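Local coordinates for protein sulfur oxygenase/reductase (Halothiobacillus neapolitanus, PDB 6QPA) that probably oxidises and disproportionates elemental sulfur with dioxygen at a mononuclear non-haem iron site, as sulfur oxygenase reductases do, at residues A[8-13]-A[75-80]; A[40-45]-A[80-85]; A[94-99]-A[227-232]. One frame throughout, in Å; residues are numbered along the deposited sequence.

Contact 1: residues A[8-13]-A[75-80]; sequences IAINMA and GMFQYT
Ala9 and Thr80, Asn11 and Gln78, and Ala13 and Met76 form three antiparallel hydrogen-bonded pairs, each closed by two backbone bonds. Every N-H and C=O of these six residues is thereby engaged across the strands. Between them come the non-hydrogen-bonded pairs Ile10 with Tyr79 and Met12 with Phe77; the amides of Ile10 and Met12 are turned the other way, where their backbones bond to Pro117 and Trp115 of strand 110-125. A water 3.0 Å from Ala9 O can donate to that carbonyl. The same water is hydrogen-bonded to Thr80 OG1 (2.6 Å), which accepts from Trp82 NE1.

On the face carrying Ile10, Met12, Phe77 and Tyr79 the contact is apolar. Met12 CG stands 3.8 Å above the centre of the Phe77 ring; beyond it the chain runs on extended (chi2 166°), and SD makes an oblique Met-aromatic contact. Ile10 lies alongside Tyr79 with CD1 over the ring face, 4.2 Å from its centroid, while Tyr79 OH is hydrogen-bonded to His256. Ala9 and Thr80 belong to the other face, close to the iron ligands Glu116 and His88. This ladder of paired strands is typical of the antiparallel sheet of a dimeric alpha-beta barrel fold, here with the iron site beside one face.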
loop_
_atom_site.group_PDB
_atom_site.type_symbol
_atom_site.label_atom_id
_atom_site.label_comp_id
_atom_site.label_asym_id
_atom_site.label_seq_id
_atom_site.Cartn_x
_atom_site.Cartn_y
_atom_site.Cartn_z
ATOM N N ILE A 8 -51.282 -36.162 14.992
ATOM C CA ILE A 8 -50.235 -35.284 14.487
ATOM C C ILE A 8 -49.342 -36.121 13.599
ATOM O O ILE A 8 -48.795 -37.137 14.044
ATOM C CB ILE A 8 -49.426 -34.616 15.609
ATOM C CG1 ILE A 8 -50.351 -33.841 16.541
ATOM C CG2 ILE A 8 -48.407 -33.591 15.008
ATOM C CD1 ILE A 8 -49.598 -33.095 17.632
ATOM N N ALA A 9 -49.229 -35.721 12.337
ATOM C CA ALA A 9 -48.231 -36.278 11.439
ATOM C C ALA A 9 -47.006 -35.381 11.478
ATOM O O ALA A 9 -47.121 -34.153 11.358
ATOM C CB ALA A 9 -48.774 -36.418 10.008
ATOM N N ILE A 10 -45.841 -35.975 11.708
ATOM C CA ILE A 10 -44.600 -35.215 11.779
ATOM C C ILE A 10 -43.749 -35.614 10.596
ATOM O O ILE A 10 -43.182 -36.709 10.572
ATOM C CB ILE A 10 -43.845 -35.427 13.097
ATOM C CG1 ILE A 10 -44.757 -35.039 14.258
ATOM C CG2 ILE A 10 -42.567 -34.583 13.074
ATOM C CD1 ILE A 10 -44.131 -35.231 15.662
ATOM N N ASN A 11 -43.659 -34.722 9.613
ATOM C CA ASN A 11 -42.775 -34.918 8.478
ATOM C C ASN A 11 -41.361 -34.548 8.918
ATOM O O ASN A 11 -41.078 -33.378 9.199
ATOM C CB ASN A 11 -43.244 -34.066 7.301
ATOM C CG ASN A 11 -42.589 -34.460 6.019
ATOM O OD1 ASN A 11 -41.418 -34.174 5.804
ATOM N ND2 ASN A 11 -43.340 -35.135 5.150
ATOM N N MET A 12 -40.482 -35.541 8.989
ATOM C CA MET A 12 -39.117 -35.380 9.478
ATOM C C MET A 12 -38.166 -35.460 8.298
ATOM O O MET A 12 -38.198 -36.438 7.540
ATOM C CB MET A 12 -38.777 -36.455 10.503
ATOM C CG MET A 12 -39.694 -36.484 11.706
ATOM S SD MET A 12 -39.452 -38.016 12.619
ATOM C CE MET A 12 -40.425 -37.662 14.079
ATOM N N ALA A 13 -37.344 -34.424 8.134
ATOM C CA ALA A 13 -36.326 -34.368 7.099
ATOM C C ALA A 13 -35.078 -33.709 7.663
ATOM O O ALA A 13 -35.128 -33.010 8.675
ATOM C CB ALA A 13 -36.803 -33.579 5.875
ATOM N N GLY A 75 -32.153 -30.569 11.170
ATOM C CA GLY A 75 -33.477 -31.159 11.193
ATOM C C GLY A 75 -34.532 -30.142 10.793
ATOM O O GLY A 75 -34.421 -28.950 11.078
ATOM N N MET A 76 -35.552 -30.618 10.089
ATOM C CA MET A 76 -36.709 -29.794 9.752
ATOM C C MET A 76 -37.936 -30.663 9.962
ATOM O O MET A 76 -38.112 -31.660 9.262
ATOM C CB MET A 76 -36.638 -29.267 8.326
ATOM C CG MET A 76 -37.212 -27.870 8.192
ATOM S SD MET A 76 -38.856 -27.970 7.519
ATOM C CE MET A 76 -38.453 -28.352 5.803
ATOM N N PHE A 77 -38.737 -30.331 10.966
ATOM C CA PHE A 77 -39.918 -31.102 11.334
ATOM C C PHE A 77 -41.145 -30.265 11.038
ATOM O O PHE A 77 -41.259 -29.140 11.534
ATOM C CB PHE A 77 -39.939 -31.466 12.822
ATOM C CG PHE A 77 -38.989 -32.560 13.220
ATOM C CD1 PHE A 77 -37.916 -32.912 12.422
ATOM C CD2 PHE A 77 -39.183 -33.240 14.422
ATOM C CE1 PHE A 77 -37.035 -33.915 12.812
ATOM C CE2 PHE A 77 -38.322 -34.253 14.815
ATOM C CZ PHE A 77 -37.237 -34.593 14.002
ATOM N N GLN A 78 -42.072 -30.810 10.276
ATOM C CA GLN A 78 -43.331 -30.127 10.006
ATOM C C GLN A 78 -44.445 -30.926 10.670
ATOM O O GLN A 78 -44.716 -32.060 10.272
ATOM C CB GLN A 78 -43.565 -29.957 8.501
ATOM C CG GLN A 78 -42.622 -28.945 7.826
ATOM C CD GLN A 78 -42.752 -28.885 6.294
ATOM O OE1 GLN A 78 -42.863 -29.910 5.623
ATOM N NE2 GLN A 78 -42.741 -27.672 5.745
ATOM N N TYR A 79 -45.053 -30.370 11.715
ATOM C CA TYR A 79 -46.267 -30.965 12.256
ATOM C C TYR A 79 -47.428 -30.584 11.368
ATOM O O TYR A 79 -47.623 -29.402 11.094
ATOM C CB TYR A 79 -46.604 -30.472 13.664
ATOM C CG TYR A 79 -45.661 -30.793 14.788
ATOM C CD1 TYR A 79 -44.365 -31.223 14.556
ATOM C CD2 TYR A 79 -46.078 -30.626 16.103
ATOM C CE1 TYR A 79 -43.509 -31.490 15.606
ATOM C CE2 TYR A 79 -45.241 -30.893 17.163
ATOM C CZ TYR A 79 -43.955 -31.322 16.918
ATOM O OH TYR A 79 -43.123 -31.576 17.996
ATOM N N THR A 80 -48.226 -31.555 10.957
ATOM C CA THR A 80 -49.565 -31.262 10.470
ATOM C C THR A 80 -50.544 -32.003 11.360
ATOM O O THR A 80 -50.299 -33.147 11.742
ATOM C CB THR A 80 -49.781 -31.635 8.989
ATOM O OG1 THR A 80 -49.448 -33.004 8.787
ATOM C CG2 THR A 80 -48.906 -30.735 8.074
HETATM O O HOH W 1 -46.892 -33.318 8.452
#

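Contact 2: residues A[40-45]-A[80-85]; sequences PGFLGF and TVWKDV
A beta bulge interrupts the antiparallel pairing here, close to where strand 74-82 gives way to the helix bearing the iron-binding histidines, and beside it Phe42 meets Trp82. The pair is edge-to-face: the edge of Phe42 is turned toward the face of the tryptophan, with centroids 5.3 Å apart and planes at 62°. Phe42 CG is anti to the backbone N (chi1 174°), and CD1 sits above the indole, offset toward its rim. Nearer the backbone, Phe42 CB packs 3.6 Å from Trp82 CZ3. The indole is further fixed by its own strand, for Trp82 NE1 donates to Thr80 OG1 at 2.8 Å, with the hydroxyl oxygen in the ring plane.

Phe42 pairs with Trp82 and Phe45 with Thr80, which leaves Leu43 and Gly44 together opposite Val81. Two bonds grip that valine: its O accepts from Leu43 N at 2.7 Å, and its N donates to Gly44 O. Gly44 takes up the bulge with a phi of 158°, at which a CB would jam against the preceding carbonyl O. Past the bulge, Lys83 N donates to Gly41 O. Leu43 and Lys83 cross at about a right angle, and Leu43 CD1 packs on the backbone where Trp82 joins Lys83. The lysine chain stretches past Gly41 until NZ makes a weak bond to Pro40 O, reinforced by a water that donates to that carbonyl and accepts from NZ.

Trp82 also meets the ring of His88 and touches Met91, both on helix 85-94, while Phe45 leans on strand 290-305 and Phe42 packs against Val274 of a neighbouring subunit.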
loop_
_atom_site.group_PDB
_atom_site.type_symbol
_atom_site.label_atom_id
_atom_site.label_comp_id
_atom_site.label_asym_id
_atom_site.label_seq_id
_atom_site.Cartn_x
_atom_site.Cartn_y
_atom_site.Cartn_z
ATOM N N PRO A 40 -60.962 -30.434 4.933
ATOM C CA PRO A 40 -61.725 -30.052 6.136
ATOM C C PRO A 40 -61.247 -30.715 7.417
ATOM O O PRO A 40 -61.602 -30.238 8.506
ATOM C CB PRO A 40 -63.156 -30.511 5.810
ATOM C CG PRO A 40 -62.970 -31.632 4.807
ATOM C CD PRO A 40 -61.762 -31.230 3.981
ATOM N N GLY A 41 -60.481 -31.802 7.335
ATOM C CA GLY A 41 -59.908 -32.405 8.521
ATOM C C GLY A 41 -58.605 -31.790 9.004
ATOM O O GLY A 41 -58.100 -32.171 10.069
ATOM N N PHE A 42 -58.079 -30.801 8.280
ATOM C CA PHE A 42 -56.808 -30.176 8.628
ATOM C C PHE A 42 -57.002 -29.130 9.715
ATOM O O PHE A 42 -57.822 -28.220 9.572
ATOM C CB PHE A 42 -56.182 -29.525 7.403
ATOM C CG PHE A 42 -54.926 -28.742 7.708
ATOM C CD1 PHE A 42 -53.757 -29.390 8.080
ATOM C CD2 PHE A 42 -54.920 -27.352 7.625
ATOM C CE1 PHE A 42 -52.599 -28.678 8.354
ATOM C CE2 PHE A 42 -53.763 -26.624 7.908
ATOM C CZ PHE A 42 -52.597 -27.291 8.272
ATOM N N LEU A 43 -56.237 -29.255 10.801
ATOM C CA LEU A 43 -56.435 -28.429 11.983
ATOM C C LEU A 43 -55.314 -27.432 12.263
ATOM O O LEU A 43 -55.550 -26.455 12.987
ATOM C CB LEU A 43 -56.616 -29.323 13.214
ATOM C CG LEU A 43 -57.712 -30.376 13.115
ATOM C CD1 LEU A 43 -57.723 -31.266 14.376
ATOM C CD2 LEU A 43 -59.057 -29.700 12.903
ATOM N N GLY A 44 -54.131 -27.622 11.700
ATOM C CA GLY A 44 -53.045 -26.693 11.938
ATOM C C GLY A 44 -51.704 -27.345 11.679
ATOM O O GLY A 44 -51.616 -28.507 11.276
ATOM N N PHE A 45 -50.651 -26.548 11.879
ATOM C CA PHE A 45 -49.314 -27.029 11.576
ATOM C C PHE A 45 -48.269 -26.280 12.399
ATOM O O PHE A 45 -48.531 -25.212 12.961
ATOM C CB PHE A 45 -49.009 -26.934 10.069
ATOM C CG PHE A 45 -48.806 -25.539 9.561
ATOM C CD1 PHE A 45 -47.551 -24.929 9.625
ATOM C CD2 PHE A 45 -49.862 -24.836 8.995
ATOM C CE1 PHE A 45 -47.354 -23.621 9.153
ATOM C CE2 PHE A 45 -49.674 -23.518 8.500
ATOM C CZ PHE A 45 -48.421 -22.916 8.589
ATOM N N THR A 80 -48.226 -31.555 10.957
ATOM C CA THR A 80 -49.565 -31.262 10.470
ATOM C C THR A 80 -50.544 -32.003 11.360
ATOM O O THR A 80 -50.299 -33.147 11.742
ATOM C CB THR A 80 -49.781 -31.635 8.989
ATOM O OG1 THR A 80 -49.448 -33.004 8.787
ATOM C CG2 THR A 80 -48.906 -30.735 8.074
ATOM N N VAL A 81 -51.604 -31.311 11.746
ATOM C CA VAL A 81 -52.530 -31.767 12.776
ATOM C C VAL A 81 -53.887 -32.036 12.131
ATOM O O VAL A 81 -54.387 -31.213 11.348
ATOM C CB VAL A 81 -52.605 -30.725 13.907
ATOM C CG1 VAL A 81 -53.437 -31.245 15.078
ATOM C CG2 VAL A 81 -51.148 -30.370 14.348
ATOM N N TRP A 82 -54.478 -33.186 12.456
ATOM C CA TRP A 82 -55.587 -33.754 11.698
ATOM C C TRP A 82 -56.660 -34.291 12.629
ATOM O O TRP A 82 -56.366 -34.783 13.724
ATOM C CB TRP A 82 -55.109 -34.913 10.795
ATOM C CG TRP A 82 -54.089 -34.457 9.839
ATOM C CD1 TRP A 82 -52.725 -34.463 10.013
ATOM C CD2 TRP A 82 -54.334 -33.848 8.578
ATOM N NE1 TRP A 82 -52.115 -33.925 8.908
ATOM C CE2 TRP A 82 -53.079 -33.527 8.017
ATOM C CE3 TRP A 82 -55.498 -33.554 7.852
ATOM C CZ2 TRP A 82 -52.956 -32.921 6.758
ATOM C CZ3 TRP A 82 -55.373 -32.958 6.596
ATOM C CH2 TRP A 82 -54.112 -32.658 6.064
ATOM N N LYS A 83 -57.905 -34.249 12.150
ATOM C CA LYS A 83 -58.989 -34.903 12.874
ATOM C C LYS A 83 -58.732 -36.396 13.003
ATOM O O LYS A 83 -59.083 -37.000 14.021
ATOM C CB LYS A 83 -60.329 -34.663 12.178
ATOM C CG LYS A 83 -60.806 -33.226 12.213
ATOM C CD LYS A 83 -62.167 -33.072 11.526
ATOM C CE LYS A 83 -62.639 -31.616 11.527
ATOM N NZ LYS A 83 -63.907 -31.457 10.734
ATOM N N ASP A 84 -58.117 -37.005 11.984
ATOM C CA ASP A 84 -57.855 -38.435 11.982
ATOM C C ASP A 84 -56.841 -38.752 10.901
ATOM O O ASP A 84 -56.518 -37.910 10.057
ATOM C CB ASP A 84 -59.142 -39.239 11.769
ATOM C CG ASP A 84 -59.978 -38.700 10.625
ATOM O OD1 ASP A 84 -59.440 -38.443 9.524
ATOM O OD2 ASP A 84 -61.183 -38.498 10.839
ATOM N N VAL A 85 -56.369 -40.003 10.919
ATOM C CA VAL A 85 -55.408 -40.459 9.923
ATOM C C VAL A 85 -55.998 -40.338 8.527
ATOM O O VAL A 85 -55.337 -39.859 7.601
ATOM C CB VAL A 85 -54.983 -41.906 10.234
ATOM C CG1 VAL A 85 -54.280 -42.548 9.035
ATOM C CG2 VAL A 85 -54.087 -41.938 11.451
HETATM O O HOH W 2 -63.937 -28.928 9.174
#

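Contact 3: residues A[94-99]-A[227-232]; sequences DNFKEI and NPPEYN
Phe96 and Tyr231 both hold CG anti to the backbone N (chi1 -175° and 179°), and with these torsions their rings meet edge-to-face. The phenol presents its edge to the phenyl face, the planes standing at 90°. The centroids are 5.6 Å apart. Tyr231 CD2 makes the closest approach, 3.8 Å from Phe96 CD1. Tyr231 CA lies above the phenyl plane too, offset toward the rim, so the tyrosine covers that face with both ring and backbone.

The phenyl edge is used by a different partner. Pro229 O lies near the ring plane, 3.4 Å from Phe96 CE2, a placement in which the weakly positive ring C-H edge would suit the carbonyl oxygen. The pyrrolidine of Pro229 comes less close, its CG at 4.3 Å from the same CE2. The ring of Phe96 thus lies against an extended, polyproline-II-like run of the loop, from the first turn of helix 96-101. That helix follows directly on helix 85-94, which carries the iron ligands His88 and His92, and Tyr231 reaches back to it, touching Glu89 and meeting the ring of His93 edge-to-face.

At the more exposed end the contact passes from aromatic to aliphatic. Lys97 CG packs 3.5 Å from Pro228 CG, and the lysine chain then bends further out, its end leading away from the loop. Pro228 and Pro229 also rest on Phe100, one turn further along the helix. Subunit boundaries lie close by: Lys97 packs on Asn227 of one neighbouring subunit, and Asn227 ND2 bonds to Glu101 OE1 of another.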
loop_
_atom_site.group_PDB
_atom_site.type_symbol
_atom_site.label_atom_id
_atom_site.label_comp_id
_atom_site.label_asym_id
_atom_site.label_seq_id
_atom_site.Cartn_x
_atom_site.Cartn_y
_atom_site.Cartn_z
ATOM N N ASP A 94 -55.742 -36.638 -2.683
ATOM C CA ASP A 94 -56.459 -35.680 -3.510
ATOM C C ASP A 94 -55.540 -34.624 -4.110
ATOM O O ASP A 94 -55.880 -34.039 -5.140
ATOM C CB ASP A 94 -57.573 -35.004 -2.699
ATOM C CG ASP A 94 -58.710 -35.965 -2.315
ATOM O OD1 ASP A 94 -58.754 -37.112 -2.804
ATOM O OD2 ASP A 94 -59.578 -35.556 -1.515
ATOM N N ASN A 95 -54.396 -34.352 -3.494
ATOM C CA ASN A 95 -53.499 -33.318 -3.981
ATOM C C ASN A 95 -52.154 -33.915 -4.371
ATOM O O ASN A 95 -51.119 -33.241 -4.321
ATOM C CB ASN A 95 -53.337 -32.229 -2.924
ATOM C CG ASN A 95 -54.671 -31.620 -2.509
ATOM O OD1 ASN A 95 -55.161 -31.885 -1.415
ATOM N ND2 ASN A 95 -55.261 -30.812 -3.378
ATOM N N PHE A 96 -52.159 -35.188 -4.765
ATOM C CA PHE A 96 -50.899 -35.906 -4.921
ATOM C C PHE A 96 -50.012 -35.260 -5.987
ATOM O O PHE A 96 -48.801 -35.104 -5.789
ATOM C CB PHE A 96 -51.160 -37.376 -5.241
ATOM C CG PHE A 96 -49.901 -38.197 -5.299
ATOM C CD1 PHE A 96 -49.206 -38.501 -4.142
ATOM C CD2 PHE A 96 -49.385 -38.615 -6.515
ATOM C CE1 PHE A 96 -48.035 -39.238 -4.189
ATOM C CE2 PHE A 96 -48.215 -39.348 -6.574
ATOM C CZ PHE A 96 -47.539 -39.662 -5.409
ATOM N N LYS A 97 -50.593 -34.907 -7.139
ATOM C CA LYS A 97 -49.798 -34.305 -8.209
ATOM C C LYS A 97 -49.147 -33.007 -7.763
ATOM O O LYS A 97 -47.974 -32.758 -8.075
ATOM C CB LYS A 97 -50.651 -34.048 -9.457
ATOM C CG LYS A 97 -51.072 -35.287 -10.240
ATOM C CD LYS A 97 -52.386 -35.033 -10.992
ATOM C CE LYS A 97 -52.557 -33.537 -11.293
ATOM N NZ LYS A 97 -53.980 -33.078 -11.231
ATOM N N GLU A 98 -49.904 -32.146 -7.070
ATOM C CA GLU A 98 -49.369 -30.834 -6.710
ATOM C C GLU A 98 -48.356 -30.943 -5.579
ATOM O O GLU A 98 -47.305 -30.289 -5.614
ATOM C CB GLU A 98 -50.490 -29.844 -6.362
ATOM C CG GLU A 98 -51.771 -30.414 -5.816
ATOM C CD GLU A 98 -52.660 -31.036 -6.885
ATOM O OE1 GLU A 98 -53.078 -30.333 -7.825
ATOM O OE2 GLU A 98 -52.924 -32.243 -6.788
ATOM N N ILE A 99 -48.628 -31.789 -4.585
ATOM C CA ILE A 99 -47.636 -31.997 -3.538
ATOM C C ILE A 99 -46.363 -32.559 -4.138
ATOM O O ILE A 99 -45.256 -32.124 -3.804
ATOM C CB ILE A 99 -48.192 -32.917 -2.447
ATOM C CG1 ILE A 99 -49.246 -32.171 -1.627
ATOM C CG2 ILE A 99 -47.066 -33.396 -1.561
ATOM C CD1 ILE A 99 -50.009 -33.059 -0.705
ATOM N N ASN A 227 -44.392 -34.437 -14.140
ATOM C CA ASN A 227 -44.975 -35.716 -14.552
ATOM C C ASN A 227 -44.904 -36.686 -13.383
ATOM O O ASN A 227 -44.011 -37.548 -13.313
ATOM C CB ASN A 227 -44.281 -36.274 -15.786
ATOM C CG ASN A 227 -44.520 -35.411 -16.993
ATOM O OD1 ASN A 227 -45.622 -35.367 -17.520
ATOM N ND2 ASN A 227 -43.489 -34.710 -17.431
ATOM N N PRO A 228 -45.836 -36.574 -12.448
ATOM C CA PRO A 228 -45.760 -37.354 -11.209
ATOM C C PRO A 228 -46.024 -38.824 -11.466
ATOM O O PRO A 228 -46.677 -39.184 -12.457
ATOM C CB PRO A 228 -46.872 -36.740 -10.344
ATOM C CG PRO A 228 -47.881 -36.243 -11.366
ATOM C CD PRO A 228 -47.053 -35.749 -12.536
ATOM N N PRO A 229 -45.551 -39.707 -10.593
ATOM C CA PRO A 229 -45.966 -41.112 -10.669
ATOM C C PRO A 229 -47.432 -41.256 -10.289
ATOM O O PRO A 229 -48.066 -40.326 -9.789
ATOM C CB PRO A 229 -45.057 -41.811 -9.652
ATOM C CG PRO A 229 -44.747 -40.744 -8.650
ATOM C CD PRO A 229 -44.656 -39.450 -9.449
ATOM N N GLU A 230 -47.974 -42.443 -10.557
ATOM C CA GLU A 230 -49.294 -42.803 -10.046
ATOM C C GLU A 230 -49.271 -42.953 -8.526
ATOM O O GLU A 230 -48.283 -43.401 -7.940
ATOM C CB GLU A 230 -49.782 -44.103 -10.691
ATOM C CG GLU A 230 -50.076 -43.993 -12.173
ATOM C CD GLU A 230 -51.079 -42.890 -12.480
ATOM O OE1 GLU A 230 -50.685 -41.880 -13.103
ATOM O OE2 GLU A 230 -52.254 -43.019 -12.067
ATOM N N TYR A 231 -50.369 -42.565 -7.888
ATOM C CA TYR A 231 -50.536 -42.779 -6.459
ATOM C C TYR A 231 -50.548 -44.279 -6.172
ATOM O O TYR A 231 -51.508 -44.976 -6.515
ATOM C CB TYR A 231 -51.824 -42.089 -5.997
ATOM C CG TYR A 231 -52.166 -42.243 -4.538
ATOM C CD1 TYR A 231 -52.900 -43.335 -4.089
ATOM C CD2 TYR A 231 -51.753 -41.288 -3.595
ATOM C CE1 TYR A 231 -53.217 -43.482 -2.721
ATOM C CE2 TYR A 231 -52.072 -41.422 -2.250
ATOM C CZ TYR A 231 -52.803 -42.531 -1.820
ATOM O OH TYR A 231 -53.116 -42.675 -0.488
ATOM N N ASN A 232 -49.486 -44.787 -5.550
ATOM C CA ASN A 232 -49.384 -46.212 -5.269
ATOM C C ASN A 232 -48.218 -46.446 -4.318
ATOM O O ASN A 232 -47.272 -45.654 -4.269
ATOM C CB ASN A 232 -49.225 -47.025 -6.554
ATOM C CG ASN A 232 -49.609 -48.510 -6.369
ATOM O OD1 ASN A 232 -50.173 -48.900 -5.360
ATOM N ND2 ASN A 232 -49.302 -49.320 -7.355
#

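In the fold
Contacts 1 and 2 are successive joints of one antiparallel sheet: both use strand 74-82, which pairs with 7-15 in the first and with 42-53 in the second, and they share Thr80. Both are buried, contact 1 about 5 Å from the centre of the chain and contact 2 about 14 Å, with exposed residues at its outer end. Contact 3, about 25 Å out and only partly buried, ties a short helix to a loop. Backbone bonds run through both sheet contacts, with aromatic packing added on their faces, whereas contact 3 rests on aromatic and proline packing. Its centre lies about 20 Å from those of the other two, yet all three have residues near iron ligands.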